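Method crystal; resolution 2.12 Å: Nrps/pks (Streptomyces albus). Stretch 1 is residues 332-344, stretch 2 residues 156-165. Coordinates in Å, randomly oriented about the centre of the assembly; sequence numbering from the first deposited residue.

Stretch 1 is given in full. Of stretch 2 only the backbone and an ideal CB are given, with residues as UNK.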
ATOM      1  N   GLY A 332      17.527  14.066  15.114  1.00 35.64           N
ATOM      2  CA  GLY A 332      16.473  14.937  14.574  1.00 36.06           C
ATOM      3  C   GLY A 332      15.268  14.139  14.094  1.00 35.18           C
ATOM      4  O   GLY A 332      15.102  12.997  14.483  1.00 36.71           O
ATOM      5  N   HIS A 333      14.448  14.732  13.217  1.00 35.20           N
ATOM      6  CA  HIS A 333      13.228  14.120  12.717  1.00 36.92           C
ATOM      7  C   HIS A 333      13.411  13.722  11.236  1.00 36.94           C
ATOM      8  O   HIS A 333      13.298  14.567  10.361  1.00 34.49           O
ATOM      9  CB  HIS A 333      12.061  15.106  12.822  1.00 42.01           C
ATOM     10  CG  HIS A 333      10.712  14.466  12.643  1.00 46.34           C
ATOM     11  ND1 HIS A 333      10.501  13.362  11.843  1.00 49.47           N
ATOM     12  CD2 HIS A 333       9.498  14.786  13.149  1.00 53.44           C
ATOM     13  CE1 HIS A 333       9.226  13.016  11.879  1.00 52.25           C
ATOM     14  NE2 HIS A 333       8.591  13.862  12.671  1.00 51.27           N
ATOM     15  N   PRO A 334      13.685  12.437  10.946  1.00 38.68           N
ATOM     16  CA  PRO A 334      13.948  12.017   9.554  1.00 41.12           C
ATOM     17  C   PRO A 334      12.720  11.806   8.671  1.00 40.30           C
ATOM     18  O   PRO A 334      12.792  11.027   7.728  1.00 42.64           O
ATOM     19  CB  PRO A 334      14.734  10.707   9.706  1.00 41.86           C
ATOM     20  CG  PRO A 334      14.671  10.327  11.135  1.00 44.70           C
ATOM     21  CD  PRO A 334      13.818  11.325  11.896  1.00 43.88           C
ATOM     22  N   GLN A 335      11.635  12.520   8.943  1.00 39.67           N
ATOM     23  CA  GLN A 335      10.413  12.495   8.153  1.00 42.45           C
ATOM     24  C   GLN A 335       9.990  11.043   7.759  1.00 38.37           C
ATOM     25  O   GLN A 335       9.742  10.224   8.641  1.00 35.33           O
ATOM     26  CB  GLN A 335      10.589  13.407   6.938  1.00 45.92           C
ATOM     27  CG  GLN A 335      11.357  14.680   7.239  1.00 55.71           C
ATOM     28  CD  GLN A 335      10.518  15.695   7.976  1.00 66.85           C
ATOM     29  OE1 GLN A 335       9.421  16.035   7.530  1.00 77.66           O
ATOM     30  NE2 GLN A 335      11.027  16.199   9.116  1.00 70.55           N
ATOM     31  N   CYS A 336       9.981  10.683   6.456  1.00 38.66           N
ATOM     32  CA  CYS A 336       9.516   9.330   6.020  1.00 34.85           C
ATOM     33  C   CYS A 336      10.371   8.219   6.548  1.00 32.98           C
ATOM     34  O   CYS A 336       9.952   7.105   6.654  1.00 37.26           O
ATOM     35  CB  CYS A 336       9.384   9.243   4.457  1.00 35.39           C
ATOM     36  SG  CYS A 336       8.099  10.386   3.821  1.00 42.50           S
ATOM     37  N   ALA A 337      11.614   8.499   6.833  1.00 34.37           N
ATOM     38  CA  ALA A 337      12.459   7.505   7.459  1.00 37.02           C
ATOM     39  C   ALA A 337      12.352   7.413   9.012  1.00 39.09           C
ATOM     40  O   ALA A 337      13.134   6.686   9.639  1.00 39.01           O
ATOM     41  CB  ALA A 337      13.912   7.805   7.076  1.00 37.57           C
ATOM     42  N   GLU A 338      11.458   8.166   9.643  1.00 42.44           N
ATOM     43  CA  GLU A 338      11.433   8.233  11.138  1.00 41.62           C
ATOM     44  C   GLU A 338      11.129   6.877  11.712  1.00 38.20           C
ATOM     45  O   GLU A 338      11.780   6.434  12.708  1.00 35.04           O
ATOM     46  CB  GLU A 338      10.390   9.260  11.681  1.00 50.92           C
ATOM     47  CG  GLU A 338      10.190   9.269  13.222  1.00 61.03           C
ATOM     48  CD  GLU A 338       8.871   8.626  13.708  1.00 76.48           C
ATOM     49  OE1 GLU A 338       8.832   7.400  13.968  1.00 89.41           O
ATOM     50  OE2 GLU A 338       7.855   9.341  13.871  1.00 82.60           O
ATOM     51  N   GLY A 339      10.099   6.249  11.147  1.00 28.05           N
ATOM     52  CA  GLY A 339       9.699   4.960  11.620  1.00 28.93           C
ATOM     53  C   GLY A 339      10.818   3.959  11.469  1.00 31.70           C
ATOM     54  O   GLY A 339      10.954   3.041  12.290  1.00 32.58           O
ATOM     55  N   ILE A 340      11.612   4.092  10.400  1.00 31.69           N
ATOM     56  CA  ILE A 340      12.566   3.038  10.124  1.00 28.30           C
ATOM     57  C   ILE A 340      13.759   3.252  11.061  1.00 24.72           C
ATOM     58  O   ILE A 340      14.353   2.284  11.469  1.00 24.22           O
ATOM     59  CB  ILE A 340      12.997   2.904   8.611  1.00 29.49           C
ATOM     60  CG1 ILE A 340      13.642   1.543   8.391  1.00 29.72           C
ATOM     61  CG2 ILE A 340      13.989   3.936   8.217  1.00 29.21           C
ATOM     62  CD1 ILE A 340      12.602   0.465   8.376  1.00 33.98           C
ATOM     63  N   ALA A 341      14.097   4.488  11.393  1.00 23.34           N
ATOM     64  CA  ALA A 341      15.113   4.763  12.407  1.00 24.88           C
ATOM     65  C   ALA A 341      14.756   4.202  13.783  1.00 26.91           C
ATOM     66  O   ALA A 341      15.591   3.605  14.464  1.00 25.92           O
ATOM     67  CB  ALA A 341      15.357   6.236  12.512  1.00 27.10           C
ATOM     68  N   GLY A 342      13.488   4.329  14.141  1.00 26.02           N
ATOM     69  CA  GLY A 342      12.962   3.771  15.336  1.00 25.72           C
ATOM     70  C   GLY A 342      12.946   2.276  15.359  1.00 25.63           C
ATOM     71  O   GLY A 342      13.327   1.699  16.352  1.00 23.94           O
ATOM     72  N   VAL A 343      12.534   1.626  14.265  1.00 23.85           N
ATOM     73  CA  VAL A 343      12.510   0.194  14.216  1.00 23.56           C
ATOM     74  C   VAL A 343      13.922  -0.355  14.291  1.00 23.81           C
ATOM     75  O   VAL A 343      14.162  -1.295  15.016  1.00 24.30           O
ATOM     76  CB  VAL A 343      11.771  -0.294  12.947  1.00 28.23           C
ATOM     77  CG1 VAL A 343      12.007  -1.771  12.672  1.00 27.69           C
ATOM     78  CG2 VAL A 343      10.263  -0.036  13.108  1.00 29.58           C
ATOM     79  N   ILE A 344      14.864   0.246  13.580  1.00 21.93           N
ATOM     80  CA  ILE A 344      16.259  -0.249  13.579  1.00 25.42           C
ATOM     81  C   ILE A 344      16.888  -0.096  14.993  1.00 24.87           C
ATOM     82  O   ILE A 344      17.532  -1.030  15.490  1.00 23.61           O
ATOM     83  CB  ILE A 344      17.105   0.449  12.491  1.00 26.57           C
ATOM     84  CG1 ILE A 344      16.623  -0.063  11.107  1.00 28.28           C
ATOM     85  CG2 ILE A 344      18.598   0.197  12.669  1.00 27.52           C
ATOM     86  CD1 ILE A 344      17.243   0.637   9.928  1.00 27.81           C
ATOM     87  N   UNK A 156       4.840   4.154  -0.312  1.00 28.09           N
ATOM     88  CA  UNK A 156       3.841   4.884   0.445  1.00 32.33           C
ATOM     89  C   UNK A 156       4.397   6.156   1.021  1.00 32.50           C
ATOM     90  O   UNK A 156       5.522   6.202   1.506  1.00 33.33           O
ATOM     91  CB  UNK A 156       3.276   4.010   1.567  1.00 32.33           C
ATOM     92  N   UNK A 157       3.586   7.203   0.972  1.00 31.47           N
ATOM     93  CA  UNK A 157       3.937   8.434   1.685  1.00 38.21           C
ATOM     94  C   UNK A 157       2.829   8.860   2.693  1.00 39.06           C
ATOM     95  O   UNK A 157       1.783   9.334   2.293  1.00 39.31           O
ATOM     96  CB  UNK A 157       4.186   9.556   0.675  1.00 38.21           C
ATOM     97  N   UNK A 158       3.056   8.578   3.976  1.00 37.93           N
ATOM     98  CA  UNK A 158       2.143   8.991   5.046  1.00 36.64           C
ATOM     99  C   UNK A 158       2.995   9.717   6.063  1.00 37.82           C
ATOM    100  O   UNK A 158       2.810   9.574   7.272  1.00 41.50           O
ATOM    101  CB  UNK A 158       1.401   7.808   5.670  1.00 36.64           C
ATOM    102  N   UNK A 159       3.919  10.526   5.554  1.00 37.82           N
ATOM    103  CA  UNK A 159       4.806  11.376   6.365  1.00 38.69           C
ATOM    104  C   UNK A 159       5.612  10.523   7.317  1.00 40.55           C
ATOM    105  O   UNK A 159       6.214   9.507   6.872  1.00 39.40           O
ATOM    106  CB  UNK A 159       4.006  12.422   7.144  1.00 38.69           C
ATOM    107  N   UNK A 160       5.597  10.831   8.620  1.00 37.60           N
ATOM    108  CA  UNK A 160       6.529  10.179   9.542  1.00 37.61           C
ATOM    109  C   UNK A 160       6.208   8.715   9.758  1.00 35.23           C
ATOM    110  O   UNK A 160       7.091   7.927  10.146  1.00 37.23           O
ATOM    111  CB  UNK A 160       6.527  10.903  10.890  1.00 37.61           C
ATOM    112  N   UNK A 161       4.964   8.319   9.490  1.00 32.98           N
ATOM    113  CA  UNK A 161       4.586   6.914   9.633  1.00 30.51           C
ATOM    114  C   UNK A 161       4.830   6.063   8.367  1.00 26.25           C
ATOM    115  O   UNK A 161       4.585   4.881   8.392  1.00 24.38           O
ATOM    116  CB  UNK A 161       3.107   6.833  10.018  1.00 30.51           C
ATOM    117  N   UNK A 162       5.397   6.637   7.327  1.00 25.49           N
ATOM    118  CA  UNK A 162       5.507   5.962   6.017  1.00 25.39           C
ATOM    119  C   UNK A 162       6.201   4.601   6.118  1.00 24.39           C
ATOM    120  O   UNK A 162       5.721   3.633   5.551  1.00 22.98           O
ATOM    121  CB  UNK A 162       6.272   6.850   5.034  1.00 25.39           C
ATOM    122  N   UNK A 163       7.314   4.534   6.822  1.00 25.86           N
ATOM    123  CA  UNK A 163       8.058   3.265   6.903  1.00 29.09           C
ATOM    124  C   UNK A 163       7.343   2.174   7.697  1.00 25.59           C
ATOM    125  O   UNK A 163       7.461   0.985   7.366  1.00 23.26           O
ATOM    126  CB  UNK A 163       9.429   3.517   7.534  1.00 29.09           C
ATOM    127  N   UNK A 164       6.620   2.557   8.751  1.00 25.38           N
ATOM    128  CA  UNK A 164       5.749   1.625   9.450  1.00 23.19           C
ATOM    129  C   UNK A 164       4.553   1.206   8.630  1.00 22.14           C
ATOM    130  O   UNK A 164       4.114   0.030   8.700  1.00 23.08           O
ATOM    131  CB  UNK A 164       5.271   2.243  10.765  1.00 23.19           C
ATOM    132  N   UNK A 165       4.014   2.098   7.826  1.00 19.39           N
ATOM    133  CA  UNK A 165       2.935   1.678   6.929  1.00 21.42           C
ATOM    134  C   UNK A 165       3.464   0.716   5.886  1.00 21.56           C
ATOM    135  O   UNK A 165       2.828  -0.297   5.556  1.00 21.52           O
ATOM    136  CB  UNK A 165       2.286   2.887   6.252  1.00 21.42           C
TER

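Position 156 has an extended backbone, and no atom of stretch 1 lies within 5.5 Å of its ideal CB, so stretch 1 sets no preference; the residue is Val-156. At position 157 the CA-to-CB bond runs sideways and the ideal CB lies 5.1 Å from Cys-336 SG. A medium-length side chain, polar or apolar, could reach the thiol. The residue is Asp-157, whose OD1 comes within 3.7 Å of Cys-336 SG and accepts a hydrogen bond from the backbone N of the residue at 159, steadying the turn. Position 158 points away and leaves the choice open; Thr-158 occupies it.

At position 159, phi/psi of 59/-127° favours glycine, since any side chain strains this backbone; stretch 1 sets no further limit because CA-to-CB points away. The residue is nevertheless Ala-159, and its backbone makes the contact: Ala-159 O receives a CA-H...O contact from Cys-336 CA at 3.4 Å. A matching contact joins the CA of position 160 to Gln-335 O at 3.3 Å, so the two turns exchange equivalent interactions.

At 160 the ideal CB is crowded, 3.6 Å from both His-333 CE1 and Glu-338 OE2. Small side chains such as alanine, serine or cysteine suit this space. The residue is Cys-160; its CB sits at the edge of the His-333 ring, 3.5 Å from CE1, and chi1 is p. Position 161 points away, with no constraint from stretch 1. Ser-161 turns its OG back to donate a hydrogen bond to Thr-158 O at 2.9 Å.

Position 162 points toward stretch 1, with its ideal CB 4.0 Å from Cys-336 CB, which favours a small residue; a hydroxyl would also find the backbone O of 159 and N of 158 nearby. Ser-162 places OG 3.6 Å from Cys-336 SG; the same OG donates to Ala-159 O at 2.6 Å and accepts from Thr-158 N at 2.7 Å, tying the turn to the helix start.

At 163 the ideal CB lies 3.6 Å from Ile-340 N and 3.7 Å from Cys-336 O, leaving little room beyond a methyl group; alanine or glycine would suit. Ala-163 packs its CB 3.8 Å from Ile-340 CB. Beside it, one water donates to Cys-160 O and Cys-336 O and accepts from Ala-163 N and Gly-339 N, linking both backbones.

Position 164 starts sideways, but Gly-339 leaves space and Val-343 offers an apolar surface, inviting leucine, isoleucine or methionine. Leu-164 sets CG 4.2 Å from Gly-339 CA, where a CB on that glycine would be tight, and CD2 3.5 Å from Val-343 CG2. Position 165 is out of reach; Val-165 continues the helix.

Stretch 2, residues 156-165: VDTACSSALV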
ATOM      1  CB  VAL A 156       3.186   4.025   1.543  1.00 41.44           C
ATOM      2  CG1 VAL A 156       2.391   2.918   0.882  1.00 49.18           C
ATOM      3  CG2 VAL A 156       4.198   3.378   2.421  1.00 39.13           C
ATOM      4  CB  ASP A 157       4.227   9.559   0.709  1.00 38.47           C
ATOM      5  CG  ASP A 157       4.522  10.881   1.421  1.00 41.45           C
ATOM      6  OD1 ASP A 157       4.620  10.965   2.704  1.00 37.77           O
ATOM      7  OD2 ASP A 157       4.704  11.833   0.641  1.00 45.02           O
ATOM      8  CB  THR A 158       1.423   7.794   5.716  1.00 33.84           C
ATOM      9  OG1 THR A 158       2.368   6.820   6.127  1.00 32.48           O
ATOM     10  CG2 THR A 158       0.420   7.114   4.796  1.00 37.07           C
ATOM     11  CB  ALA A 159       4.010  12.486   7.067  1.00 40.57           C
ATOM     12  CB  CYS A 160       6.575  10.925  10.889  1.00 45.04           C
ATOM     13  SG  CYS A 160       5.012  10.856  11.814  1.00 52.37           S
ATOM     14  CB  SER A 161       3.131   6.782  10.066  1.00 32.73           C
ATOM     15  OG  SER A 161       2.313   7.404   9.106  1.00 37.89           O
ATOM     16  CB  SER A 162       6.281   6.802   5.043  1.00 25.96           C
ATOM     17  OG  SER A 162       5.618   8.024   4.792  1.00 30.25           O
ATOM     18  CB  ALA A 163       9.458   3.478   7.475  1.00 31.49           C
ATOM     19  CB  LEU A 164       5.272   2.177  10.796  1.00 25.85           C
ATOM     20  CG  LEU A 164       6.326   2.398  11.870  1.00 26.87           C
ATOM     21  CD1 LEU A 164       5.672   2.631  13.222  1.00 28.37           C
ATOM     22  CD2 LEU A 164       7.123   1.150  12.026  1.00 30.82           C
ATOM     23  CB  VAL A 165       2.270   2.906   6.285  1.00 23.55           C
ATOM     24  CG1 VAL A 165       1.264   2.507   5.252  1.00 23.14           C
ATOM     25  CG2 VAL A 165       1.601   3.725   7.373  1.00 25.27           C
TER
HETATM   26  O   HOH W   1       8.588   6.294   8.810  1.00 32.95           O
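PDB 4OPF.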